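The same site in two structures of Alpha/beta hydrolase fold protein from Ochrobactrum, which probably hydrolyses ester bonds, acting as a lactonase that opens the ring of N-acyl homoserine lactones: PDB 4G5X (chain A, 1.29 Å), residues F99-G104 and M122-P127, and PDB 4G8B (chain B, 1.30 Å), residues F99-G104 and M122-P127. One frame, after least-squares fit of the local backbone (RMSD 0.08 Å); residues are numbered along the deposited sequences.

Structure 1 (4G5X); sequences FGWSLG and MITGTP.
The turn carrying Ser102, consistent with the nucleophile elbow of an alpha/beta hydrolase, meets Gly125 and Thr126 where parallel strands 97-101 and 120-124 end in the central sheet, the two joined by a beta-alpha-beta crossover through helix 103-114. Ser102 has positive phi (64°), and its N donates to Thr124 O at 2.7 Å. Thr126 grips the turn by its hydroxyl: OG1 donates to Ser102 O at 2.9 Å, in the carbonyl plane on a lone pair. Ser102 turns OG away from its own N (chi1 -160°), which sets OG 3.5 Å from Gly125 O, a weak approach; OG also makes a weak hydrogen bond to His248 NE2, consistent with a nucleophile and its histidine. Further back, Gly100 N donates to Met122 O and Thr124 N to Gly100 O. Thr124 OG1, hydrogen-bonded to Val214 O, lies at the edge of the Phe99 ring, near its plane, 3.2 Å from Phe99 CE1. Met122 SD makes an oblique Met-aromatic contact, 5.0 Å from the Phe99 centroid, and Met122 CG lies 3.7 Å from Phe99 CD1.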
loop_
_atom_site.group_PDB
_atom_site.type_symbol
_atom_site.label_atom_id
_atom_site.label_comp_id
_atom_site.label_asym_id
_atom_site.label_seq_id
_atom_site.Cartn_x
_atom_site.Cartn_y
_atom_site.Cartn_z
ATOM N N PHE A 99 1.766 4.500 4.879
ATOM C CA PHE A 99 1.417 4.754 3.483
ATOM C C PHE A 99 1.133 3.427 2.790
ATOM O O PHE A 99 1.968 2.525 2.832
ATOM C CB PHE A 99 2.558 5.458 2.724
ATOM C CG PHE A 99 2.339 5.480 1.229
ATOM C CD1 PHE A 99 1.373 6.311 0.677
ATOM C CD2 PHE A 99 3.011 4.600 0.409
ATOM C CE1 PHE A 99 1.132 6.317 -0.683
ATOM C CE2 PHE A 99 2.770 4.595 -0.949
ATOM C CZ PHE A 99 1.827 5.448 -1.494
ATOM N N GLY A 100 -0.030 3.302 2.159
ATOM C CA GLY A 100 -0.389 2.079 1.468
ATOM C C GLY A 100 -0.696 2.356 0.013
ATOM O O GLY A 100 -1.540 3.202 -0.299
ATOM N N TRP A 101 -0.017 1.623 -0.865
ATOM C CA TRP A 101 -0.217 1.726 -2.297
ATOM C C TRP A 101 -1.080 0.579 -2.783
ATOM O O TRP A 101 -0.668 -0.582 -2.724
ATOM C CB TRP A 101 1.131 1.663 -3.015
ATOM C CG TRP A 101 1.007 1.634 -4.500
ATOM C CD1 TRP A 101 0.129 2.354 -5.273
ATOM C CD2 TRP A 101 1.764 0.820 -5.404
ATOM N NE1 TRP A 101 0.308 2.038 -6.603
ATOM C CE2 TRP A 101 1.308 1.106 -6.709
ATOM C CE3 TRP A 101 2.807 -0.096 -5.238
ATOM C CZ2 TRP A 101 1.854 0.496 -7.839
ATOM C CZ3 TRP A 101 3.343 -0.712 -6.360
ATOM C CH2 TRP A 101 2.863 -0.416 -7.645
ATOM N N SER A 102 -2.279 0.920 -3.248
ATOM C CA SER A 102 -3.170 -0.000 -3.924
ATOM C C SER A 102 -3.599 -1.118 -2.965
ATOM O O SER A 102 -4.234 -0.822 -1.961
ATOM C CB SER A 102 -2.522 -0.500 -5.210
ATOM O OG SER A 102 -3.513 -1.015 -6.074
ATOM N N LEU A 103 -3.258 -2.379 -3.236
ATOM C CA LEU A 103 -3.493 -3.428 -2.243
ATOM C C LEU A 103 -2.977 -2.977 -0.886
ATOM O O LEU A 103 -3.619 -3.226 0.134
ATOM C CB LEU A 103 -2.801 -4.730 -2.666
ATOM C CG LEU A 103 -2.781 -5.838 -1.615
ATOM C CD1 LEU A 103 -4.195 -6.286 -1.229
ATOM C CD2 LEU A 103 -1.962 -7.006 -2.134
ATOM N N GLY A 104 -1.824 -2.314 -0.862
ATOM C CA GLY A 104 -1.250 -1.826 0.376
ATOM C C GLY A 104 -2.131 -0.836 1.097
ATOM O O GLY A 104 -2.113 -0.772 2.324
ATOM N N MET A 122 -2.000 7.254 4.723
ATOM C CA MET A 122 -2.158 7.767 3.363
ATOM C C MET A 122 -2.406 6.606 2.431
ATOM O O MET A 122 -1.674 5.628 2.473
ATOM C CB MET A 122 -0.919 8.545 2.914
ATOM C CG MET A 122 -1.040 9.053 1.487
ATOM S SD MET A 122 0.332 10.052 0.899
ATOM C CE MET A 122 0.080 11.569 1.821
ATOM N N ILE A 123 -3.446 6.720 1.609
ATOM C CA ILE A 123 -3.767 5.699 0.618
ATOM C C ILE A 123 -3.749 6.249 -0.814
ATOM O O ILE A 123 -4.295 7.320 -1.111
ATOM C CB ILE A 123 -5.103 5.007 0.916
ATOM C CG1 ILE A 123 -6.260 6.017 0.948
ATOM C CG2 ILE A 123 -5.018 4.240 2.229
ATOM C CD1 ILE A 123 -7.652 5.366 1.102
ATOM N N THR A 124 -3.068 5.508 -1.681
ATOM C CA THR A 124 -2.844 5.879 -3.070
ATOM C C THR A 124 -3.193 4.667 -3.912
ATOM O O THR A 124 -2.676 3.584 -3.657
ATOM C CB THR A 124 -1.354 6.266 -3.287
ATOM O OG1 THR A 124 -1.096 7.512 -2.631
ATOM C CG2 THR A 124 -1.011 6.393 -4.794
ATOM N N GLY A 125 -4.066 4.836 -4.906
ATOM C CA GLY A 125 -4.473 3.721 -5.757
ATOM C C GLY A 125 -5.479 2.815 -5.083
ATOM O O GLY A 125 -5.624 1.665 -5.484
ATOM N N THR A 126 -6.193 3.359 -4.095
ATOM C CA THR A 126 -7.053 2.580 -3.204
ATOM C C THR A 126 -8.394 3.264 -3.016
ATOM O O THR A 126 -8.467 4.294 -2.355
ATOM C CB THR A 126 -6.411 2.467 -1.809
ATOM O OG1 THR A 126 -5.087 1.919 -1.914
ATOM C CG2 THR A 126 -7.284 1.601 -0.869
ATOM N N PRO A 127 -9.470 2.687 -3.575
ATOM C CA PRO A 127 -10.806 3.176 -3.228
ATOM C C PRO A 127 -11.358 2.387 -2.034
ATOM O O PRO A 127 -11.485 1.163 -2.132
ATOM C CB PRO A 127 -11.614 2.852 -4.483
ATOM C CG PRO A 127 -10.974 1.584 -5.007
ATOM C CD PRO A 127 -9.525 1.580 -4.547
#

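Structure 2 (4G8B); sequences FGWGLG and MITGTP. Engineered in segment 99-104: Gly102 (natural residue Ser). With HL6 (N-[(3S)-2-oxotetrahydrofuran-3-yl]hexanamide), chain C.
The strand-to-helix turn at engineered Gly102, part of the pocket seen holding N-hexanoyl homoserine lactone, meets Gly125 and Thr126. Gly102 has positive phi (64°), and its N donates to Thr124 O at 2.8 Å. Thr126 grips the turn by its hydroxyl: OG1 donates to Gly102 O at 2.8 Å, in the carbonyl plane on a lone pair. The lactone carbonyl oxygen O1 of HL6 lies 3.6 Å from Gly102 CA. Leu103 N, at the start of the helix, donates to HL6 O1 at 2.8 Å in a nearly straight bond (176°), and Asn33 N and His248 NE2 also hydrogen-bond the ligand. The amide of Leu103 thus helps hold the lactone carbonyl beside the turn. Further back, Gly100 N donates to Met122 O and Thr124 N to Gly100 O. Thr124 OG1, hydrogen-bonded to Val214 O, lies at the edge of the Phe99 ring, near its plane, 3.2 Å from Phe99 CE1. Met122 SD makes an oblique Met-aromatic contact, 5.0 Å from the Phe99 centroid, and Met122 CG lies 3.8 Å from Phe99 CD1.

What differs
Ser102(A) is replaced by engineered Gly102(B), so CB and OG of Ser102(A) have no counterpart in structure 2. With them goes the long approach of Ser102(A) OG to Gly125(A) O, 3.5 Å. The hydroxyl is absent from the turn, which would be expected to impair catalysis if Ser102(A) is the nucleophile. HL6 is modelled in structure 2 alone, touching Gly102(B) and Leu103(B); its C1 stands 2.3 Å apart from the place of Ser102(A) OG after superposition. That is too close for a non-bonded contact, so the lactone as placed could hardly coexist with the serine hydroxyl in that position. The CA atoms that can be compared coincide within the error, and phi is positive at Ser102(A) and Gly102(B) alike. Thr126(A) OG1 bonds Ser102(A) O and Thr126(B) OG1 bonds Gly102(B) O; likewise Ser102(A) N bonds Thr124(A) O and Gly102(B) N bonds Thr124(B) O. Phe99(A), Trp101(A), Leu103(A), Met122(A), Ile123(A), Thr124(A) and Thr126(A) keep their places with their counterparts.

Structure 2 (4G8B)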
loop_
_atom_site.group_PDB
_atom_site.type_symbol
_atom_site.label_atom_id
_atom_site.label_comp_id
_atom_site.label_asym_id
_atom_site.label_seq_id
_atom_site.Cartn_x
_atom_site.Cartn_y
_atom_site.Cartn_z
ATOM N N PHE B 99 1.724 4.511 4.870
ATOM C CA PHE B 99 1.351 4.786 3.492
ATOM C C PHE B 99 1.092 3.451 2.808
ATOM O O PHE B 99 1.915 2.536 2.893
ATOM C CB PHE B 99 2.473 5.511 2.738
ATOM C CG PHE B 99 2.260 5.529 1.256
ATOM C CD1 PHE B 99 1.351 6.407 0.689
ATOM C CD2 PHE B 99 2.908 4.617 0.439
ATOM C CE1 PHE B 99 1.114 6.404 -0.679
ATOM C CE2 PHE B 99 2.679 4.611 -0.928
ATOM C CZ PHE B 99 1.786 5.504 -1.487
ATOM N N GLY B 100 -0.041 3.335 2.124
ATOM C CA GLY B 100 -0.360 2.108 1.417
ATOM C C GLY B 100 -0.702 2.386 -0.030
ATOM O O GLY B 100 -1.491 3.290 -0.318
ATOM N N TRP B 101 -0.104 1.601 -0.927
ATOM C CA TRP B 101 -0.296 1.712 -2.368
ATOM C C TRP B 101 -1.136 0.544 -2.891
ATOM O O TRP B 101 -0.722 -0.627 -2.797
ATOM C CB TRP B 101 1.065 1.696 -3.070
ATOM C CG TRP B 101 0.981 1.691 -4.567
ATOM C CD1 TRP B 101 0.123 2.416 -5.349
ATOM C CD2 TRP B 101 1.766 0.891 -5.464
ATOM N NE1 TRP B 101 0.342 2.129 -6.678
ATOM C CE2 TRP B 101 1.348 1.202 -6.776
ATOM C CE3 TRP B 101 2.808 -0.029 -5.285
ATOM C CZ2 TRP B 101 1.917 0.603 -7.903
ATOM C CZ3 TRP B 101 3.372 -0.630 -6.409
ATOM C CH2 TRP B 101 2.926 -0.302 -7.700
ATOM N N GLY B 102 -2.310 0.852 -3.442
ATOM C CA GLY B 102 -3.158 -0.172 -4.040
ATOM C C GLY B 102 -3.634 -1.164 -2.988
ATOM O O GLY B 102 -4.227 -0.776 -1.979
ATOM N N LEU B 103 -3.363 -2.449 -3.216
ATOM C CA LEU B 103 -3.568 -3.462 -2.188
ATOM C C LEU B 103 -3.018 -2.987 -0.834
ATOM O O LEU B 103 -3.638 -3.209 0.207
ATOM C CB LEU B 103 -2.884 -4.764 -2.602
ATOM C CG LEU B 103 -2.819 -5.869 -1.539
ATOM C CD1 LEU B 103 -4.212 -6.343 -1.079
ATOM C CD2 LEU B 103 -1.979 -7.057 -2.040
ATOM N N GLY B 104 -1.853 -2.339 -0.845
ATOM C CA GLY B 104 -1.237 -1.835 0.372
ATOM C C GLY B 104 -2.099 -0.837 1.126
ATOM O O GLY B 104 -2.048 -0.776 2.347
ATOM N N MET B 122 -2.046 7.248 4.759
ATOM C CA MET B 122 -2.212 7.788 3.413
ATOM C C MET B 122 -2.436 6.625 2.458
ATOM O O MET B 122 -1.694 5.641 2.495
ATOM C CB MET B 122 -0.983 8.591 2.972
ATOM C CG MET B 122 -1.108 9.126 1.541
ATOM S SD MET B 122 0.284 10.115 0.963
ATOM C CE MET B 122 -0.012 11.653 1.836
ATOM N N ILE B 123 -3.451 6.741 1.603
ATOM C CA ILE B 123 -3.769 5.693 0.631
ATOM C C ILE B 123 -3.739 6.248 -0.786
ATOM O O ILE B 123 -4.307 7.309 -1.076
ATOM C CB ILE B 123 -5.121 4.989 0.944
ATOM C CG1 ILE B 123 -6.278 5.990 0.986
ATOM C CG2 ILE B 123 -5.030 4.212 2.265
ATOM C CD1 ILE B 123 -7.649 5.336 1.179
ATOM N N THR B 124 -3.042 5.523 -1.654
ATOM C CA THR B 124 -2.853 5.912 -3.043
ATOM C C THR B 124 -3.168 4.707 -3.914
ATOM O O THR B 124 -2.623 3.628 -3.691
ATOM C CB THR B 124 -1.383 6.325 -3.277
ATOM O OG1 THR B 124 -1.140 7.575 -2.633
ATOM C CG2 THR B 124 -1.069 6.455 -4.763
ATOM N N GLY B 125 -4.043 4.882 -4.903
ATOM C CA GLY B 125 -4.445 3.780 -5.760
ATOM C C GLY B 125 -5.430 2.846 -5.084
ATOM O O GLY B 125 -5.551 1.680 -5.469
ATOM N N THR B 126 -6.142 3.377 -4.093
ATOM C CA THR B 126 -6.979 2.581 -3.201
ATOM C C THR B 126 -8.330 3.249 -2.982
ATOM O O THR B 126 -8.404 4.281 -2.317
ATOM C CB THR B 126 -6.317 2.481 -1.808
ATOM O OG1 THR B 126 -5.002 1.934 -1.930
ATOM C CG2 THR B 126 -7.148 1.628 -0.863
ATOM N N PRO B 127 -9.409 2.670 -3.533
ATOM C CA PRO B 127 -10.749 3.158 -3.189
ATOM C C PRO B 127 -11.289 2.360 -1.996
ATOM O O PRO B 127 -11.413 1.138 -2.093
ATOM C CB PRO B 127 -11.556 2.844 -4.453
ATOM C CG PRO B 127 -10.905 1.587 -5.004
ATOM C CD PRO B 127 -9.449 1.609 -4.559
HETATM N N HL6 C . -5.251 -3.474 -6.183
HETATM C C1 HL6 C . -2.874 -3.113 -6.772
HETATM O O1 HL6 C . -2.317 -3.306 -5.689
HETATM C C2 HL6 C . -3.233 -2.174 -8.912
HETATM O O2 HL6 C . -2.290 -2.352 -7.849
HETATM C C3 HL6 C . -4.555 -2.793 -8.435
HETATM O O3 HL6 C . -5.160 -5.677 -6.131
HETATM C C4 HL6 C . -4.219 -3.618 -7.193
HETATM C C5 HL6 C . -5.649 -4.640 -5.702
HETATM C C6 HL6 C . -6.704 -4.621 -4.620
HETATM C C7 HL6 C . -7.749 -5.702 -4.859
HETATM C C8 HL6 C . -8.779 -5.232 -5.875
HETATM C C9 HL6 C . -10.192 -5.495 -5.364
HETATM C C10 HL6 C . -10.457 -6.976 -5.196
#